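Local coordinates for Lmo1076 protein (Listeria monocytogenes serovar 1/2a, PDB 3FI7), which hydrolyses cell-wall peptidoglycan as the virulence-associated autolysin Auto, an N-acetylglucosaminidase of family GH73 that is subject to autoinhibition, with this chain holding its catalytic domain, at residues A[52-57]-A[172-177]; A[72-77]-A[110-115]. All coordinates share one frame; numbering follows the deposited sequence.

Interaction 1 (A[52-57]-A[172-177])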
# COMPACT_ATOMS: atom_id res chain seq x y z
N PRO A 52 1.58 -4.86 -8.15
CA PRO A 52 0.38 -4.49 -7.39
C PRO A 52 0.44 -5.06 -5.97
O PRO A 52 -0.05 -4.44 -5.02
CB PRO A 52 -0.76 -5.17 -8.16
CG PRO A 52 -0.23 -5.44 -9.50
CD PRO A 52 1.26 -5.61 -9.38
N SER A 53 1.03 -6.24 -5.82
CA SER A 53 1.09 -6.87 -4.51
C SER A 53 1.93 -6.01 -3.57
O SER A 53 1.63 -5.89 -2.39
CB SER A 53 1.69 -8.27 -4.60
OG SER A 53 2.98 -8.22 -5.18
N VAL A 54 2.98 -5.41 -4.12
CA VAL A 54 3.87 -4.59 -3.31
C VAL A 54 3.20 -3.26 -2.97
O VAL A 54 3.33 -2.75 -1.85
CB VAL A 54 5.22 -4.39 -4.03
CG1 VAL A 54 6.08 -3.36 -3.31
CG2 VAL A 54 5.95 -5.73 -4.15
N MET A 55 2.46 -2.70 -3.92
CA MET A 55 1.73 -1.46 -3.68
C MET A 55 0.63 -1.62 -2.62
O MET A 55 0.45 -0.76 -1.75
CB MET A 55 1.11 -0.92 -4.97
CG MET A 55 0.32 0.37 -4.76
SD MET A 55 -0.48 1.01 -6.25
CE MET A 55 0.87 1.95 -6.98
N ILE A 56 -0.12 -2.71 -2.71
CA ILE A 56 -1.20 -2.95 -1.77
C ILE A 56 -0.62 -3.19 -0.38
O ILE A 56 -1.12 -2.66 0.60
CB ILE A 56 -2.08 -4.15 -2.21
CG1 ILE A 56 -2.82 -3.81 -3.51
CG2 ILE A 56 -3.07 -4.52 -1.12
CD1 ILE A 56 -3.26 -5.04 -4.31
N ALA A 57 0.46 -3.97 -0.30
CA ALA A 57 1.11 -4.21 0.99
C ALA A 57 1.66 -2.91 1.58
O ALA A 57 1.51 -2.66 2.78
CB ALA A 57 2.22 -5.22 0.84
N THR A 172 5.39 -10.51 4.53
CA THR A 172 4.43 -11.19 5.39
C THR A 172 3.00 -10.80 5.01
O THR A 172 2.12 -11.65 4.97
CB THR A 172 4.70 -10.92 6.88
OG1 THR A 172 6.02 -11.38 7.21
CG2 THR A 172 3.68 -11.63 7.76
N LEU A 173 2.77 -9.52 4.74
CA LEU A 173 1.46 -9.08 4.27
C LEU A 173 1.12 -9.76 2.95
O LEU A 173 0.02 -10.27 2.77
CB LEU A 173 1.44 -7.56 4.07
CG LEU A 173 1.37 -6.73 5.35
CD1 LEU A 173 1.99 -5.37 5.14
CD2 LEU A 173 -0.07 -6.60 5.76
N ILE A 174 2.08 -9.77 2.04
CA ILE A 174 1.85 -10.35 0.72
C ILE A 174 1.46 -11.83 0.78
O ILE A 174 0.47 -12.22 0.17
CB ILE A 174 3.06 -10.12 -0.20
CG1 ILE A 174 3.11 -8.65 -0.61
CG2 ILE A 174 2.99 -11.04 -1.42
CD1 ILE A 174 4.42 -8.23 -1.28
N SER A 175 2.20 -12.65 1.52
CA SER A 175 1.81 -14.07 1.61
C SER A 175 0.58 -14.32 2.48
O SER A 175 -0.21 -15.20 2.19
CB SER A 175 2.97 -14.96 2.06
OG SER A 175 3.31 -14.68 3.40
N SER A 176 0.40 -13.55 3.54
CA SER A 176 -0.71 -13.78 4.47
C SER A 176 -2.06 -13.47 3.82
O SER A 176 -3.07 -14.08 4.17
CB SER A 176 -0.54 -12.95 5.74
OG SER A 176 0.56 -13.40 6.51
N TYR A 177 -2.07 -12.51 2.90
CA TYR A 177 -3.31 -12.19 2.19
C TYR A 177 -3.29 -12.60 0.71
O TYR A 177 -4.16 -12.17 -0.06
CB TYR A 177 -3.66 -10.69 2.37
CG TYR A 177 -4.01 -10.37 3.80
CD1 TYR A 177 -5.34 -10.35 4.23
CD2 TYR A 177 -3.02 -10.13 4.75
CE1 TYR A 177 -5.67 -10.07 5.55
CE2 TYR A 177 -3.34 -9.86 6.08
CZ TYR A 177 -4.66 -9.84 6.47
OH TYR A 177 -4.98 -9.58 7.78

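Interaction 2 (A[72-77]-A[110-115])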
# COMPACT_ATOMS: atom_id res chain seq x y z
N LYS A 72 -7.74 7.96 6.12
CA LYS A 72 -9.17 7.93 5.89
C LYS A 72 -9.69 9.25 5.33
O LYS A 72 -8.94 10.22 5.24
CB LYS A 72 -9.94 7.51 7.16
CG LYS A 72 -9.52 8.21 8.43
CD LYS A 72 -10.13 7.50 9.63
CE LYS A 72 -10.00 8.34 10.89
NZ LYS A 72 -10.50 7.61 12.09
N ALA A 73 -10.95 9.26 4.93
CA ALA A 73 -11.57 10.48 4.42
C ALA A 73 -11.54 11.56 5.49
O ALA A 73 -11.61 11.26 6.68
CB ALA A 73 -12.99 10.20 3.98
N PRO A 74 -11.45 12.84 5.07
CA PRO A 74 -11.45 13.30 3.68
C PRO A 74 -10.06 13.58 3.10
O PRO A 74 -9.96 14.29 2.11
CB PRO A 74 -12.22 14.60 3.79
CG PRO A 74 -11.69 15.18 5.09
CD PRO A 74 -11.44 13.98 6.00
N ASN A 75 -9.02 13.03 3.71
CA ASN A 75 -7.66 13.30 3.25
C ASN A 75 -7.14 12.25 2.28
O ASN A 75 -6.48 12.58 1.30
CB ASN A 75 -6.73 13.42 4.45
CG ASN A 75 -7.26 14.40 5.48
OD1 ASN A 75 -7.48 15.58 5.17
ND2 ASN A 75 -7.47 13.93 6.70
N TYR A 76 -7.42 10.98 2.57
CA TYR A 76 -7.12 9.88 1.66
C TYR A 76 -5.63 9.68 1.41
O TYR A 76 -5.25 9.06 0.43
CB TYR A 76 -7.83 10.11 0.32
CG TYR A 76 -9.34 10.19 0.43
CD1 TYR A 76 -10.01 11.40 0.29
CD2 TYR A 76 -10.10 9.05 0.69
CE1 TYR A 76 -11.40 11.47 0.39
CE2 TYR A 76 -11.48 9.11 0.80
CZ TYR A 76 -12.12 10.32 0.64
OH TYR A 76 -13.49 10.36 0.75
N ASN A 77 -4.80 10.19 2.32
CA ASN A 77 -3.35 10.17 2.15
C ASN A 77 -2.77 8.91 2.79
O ASN A 77 -2.36 8.92 3.96
CB ASN A 77 -2.76 11.45 2.77
CG ASN A 77 -1.27 11.64 2.46
OD1 ASN A 77 -0.55 10.69 2.16
ND2 ASN A 77 -0.81 12.89 2.56
N PHE A 110 0.31 18.02 4.99
CA PHE A 110 0.26 16.75 4.29
C PHE A 110 -0.67 16.88 3.10
O PHE A 110 -1.66 17.61 3.16
CB PHE A 110 -0.23 15.65 5.22
CG PHE A 110 0.75 15.30 6.30
CD1 PHE A 110 0.72 15.96 7.52
CD2 PHE A 110 1.70 14.30 6.10
CE1 PHE A 110 1.62 15.62 8.54
CE2 PHE A 110 2.60 13.95 7.11
CZ PHE A 110 2.57 14.62 8.33
N ALA A 111 -0.34 16.17 2.02
CA ALA A 111 -1.17 16.21 0.82
C ALA A 111 -2.58 15.77 1.16
O ALA A 111 -2.78 14.91 2.03
CB ALA A 111 -0.57 15.33 -0.28
N LYS A 112 -3.55 16.38 0.49
CA LYS A 112 -4.96 16.03 0.63
C LYS A 112 -5.46 15.63 -0.75
O LYS A 112 -5.41 16.44 -1.68
CB LYS A 112 -5.74 17.23 1.15
CG LYS A 112 -7.22 16.99 1.46
CD LYS A 112 -7.93 18.32 1.68
CE LYS A 112 -9.04 18.23 2.72
NZ LYS A 112 -10.14 17.33 2.29
N TYR A 113 -5.93 14.39 -0.88
CA TYR A 113 -6.32 13.85 -2.19
C TYR A 113 -7.83 13.74 -2.31
O TYR A 113 -8.53 13.64 -1.30
CB TYR A 113 -5.72 12.45 -2.39
CG TYR A 113 -4.22 12.38 -2.28
CD1 TYR A 113 -3.40 12.64 -3.37
CD2 TYR A 113 -3.61 12.03 -1.09
CE1 TYR A 113 -2.02 12.57 -3.27
CE2 TYR A 113 -2.24 11.96 -0.97
CZ TYR A 113 -1.45 12.22 -2.07
OH TYR A 113 -0.08 12.14 -1.94
N PRO A 114 -8.34 13.72 -3.56
CA PRO A 114 -9.77 13.51 -3.85
C PRO A 114 -10.23 12.11 -3.43
O PRO A 114 -11.39 11.93 -3.05
CB PRO A 114 -9.85 13.64 -5.37
CG PRO A 114 -8.64 14.45 -5.75
CD PRO A 114 -7.57 14.04 -4.77
N SER A 115 -9.32 11.14 -3.51
CA SER A 115 -9.62 9.78 -3.11
C SER A 115 -8.35 8.96 -3.02
O SER A 115 -7.26 9.45 -3.32
CB SER A 115 -10.56 9.11 -4.12
OG SER A 115 -9.88 8.84 -5.33
O HOH W 1 -0.27 9.17 -0.22

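Interaction 1 (A[52-57]-A[172-177])
Ile174 meets Ser53 and Ala57 because its first torsion (chi1 -72°) puts CG1 beside its own backbone N, and an extended second torsion (chi2 168°) sends CD1 straight on toward the other helix. The branch lies alongside one turn of helix 52-57: Ile174 CG1 is 3.6 Å from the carbonyl oxygen of Ser53 and 3.8 Å from the methyl of Ala57. Beyond it, Ile174 CD1 ends 4.1 Å from Val54 CG2, the Val54 branch that stands beside its backbone N. Leu173 contacts Ala57 twice. Its CB packs on Ala57 CB at 4.1 Å, while Leu173 CD1 touches Ala57 O at 3.6 Å.

The bare methyl of Ala57, with Leu173 CB and Ile174 CG1 both resting on it, sits where the helices come near: Ala57 and Leu173 bring their CA atoms nearest, 5.9 Å apart, and the local axes pass 9.3 Å from each other at 112° between N-to-C directions. The contact thus joins helix 52-63 to the last helix, 166-176, within the catalytic domain, which belongs to the lysozyme clan. The hydroxyl of Ser53 is hydrogen-bonded to Asp183 and meets Ile174 CD1 by van der Waals contact alone. Tyr149, from helix 149-156, touches both Ser53 and Ile174, adding a third element to the junction.

The carbonyl of Ser53 already accepts the N-H of Ala57 within its helix, so the aliphatic branch of Ile174 can lie against that oxygen without denying it a partner. Across the two segments the contact is dispersive, and it rests on the fit of shapes rather than on polar direction.

Interaction 2 (A[72-77]-A[110-115])
Tyr76 lays one face of its ring against Ser115, whose CA stands 3.9 Å from the ring centroid in a CH-pi contact displaced toward the rim. Against the opposite face lies Ala73 CA, from the same loop, so the ring is sandwiched between two backbone carbons. At its edge, near the ring plane, Tyr76 CD1 is 3.1 Å from Tyr113 O. Tyr76 has a left-handed backbone conformation (phi 65°), and the residues on either side of it, Asn75 and Asn77, each bond to 110-115. Asn75 O accepts the N-H of Tyr113 at 2.9 Å in a nearly straight bond (169°).

The 72-77 segment lies in the loop leading to the antiparallel hairpin 89-98/104-111; 110-115 takes in the end of strand 104-111 and the turn into helix 116-129. Ser115 is the N-cap of that helix, its OG capping Lys117 N and also hydrogen-bonded to Glu118. The contact therefore ties the outgoing and incoming chains together.

Asn77 carries the second grip. With CG anti to the backbone N, its ND2 donates to Ala111 O at 2.9 Å in a bent bond (142°), the oxygen lying off the plane of the amide. Asn77 CG also lies 3.6 Å from Tyr113 CE2, at the edge of that ring, the two planes being nearly perpendicular. Its OD1 accepts from Ile81 N and from a water, while the hydroxyl of Tyr113 is hydrogen-bonded to Asp122.

On the other flank Lys112 bends at its outer torsions and crosses Pro74 and Asn75, delivering NZ to Pro74 O at 3.1 Å from above the carbonyl plane.

Interaction 2 is nested within the stretch of chain that interaction 1 closes: the chain leaves 52-57 along helix 52-63, passes through 72-77 and 110-115, and only later reaches 172-177. The contacts do not touch; their centres are 22 Å apart and their nearest atoms about 11 Å. Helix 116-129 bridges them, since Met55 packs on its Leu120, Asn123 and Ala124, whereas Tyr113 of interaction 2 packs on Glu118 and Ser119 of the same helix. As in lysozyme, where the catalytic glutamate ends a helix, the active site probably lies near the far end of helix 52-63; interaction 1 lies at the start of that helix, and 72-77 in the loop that follows it.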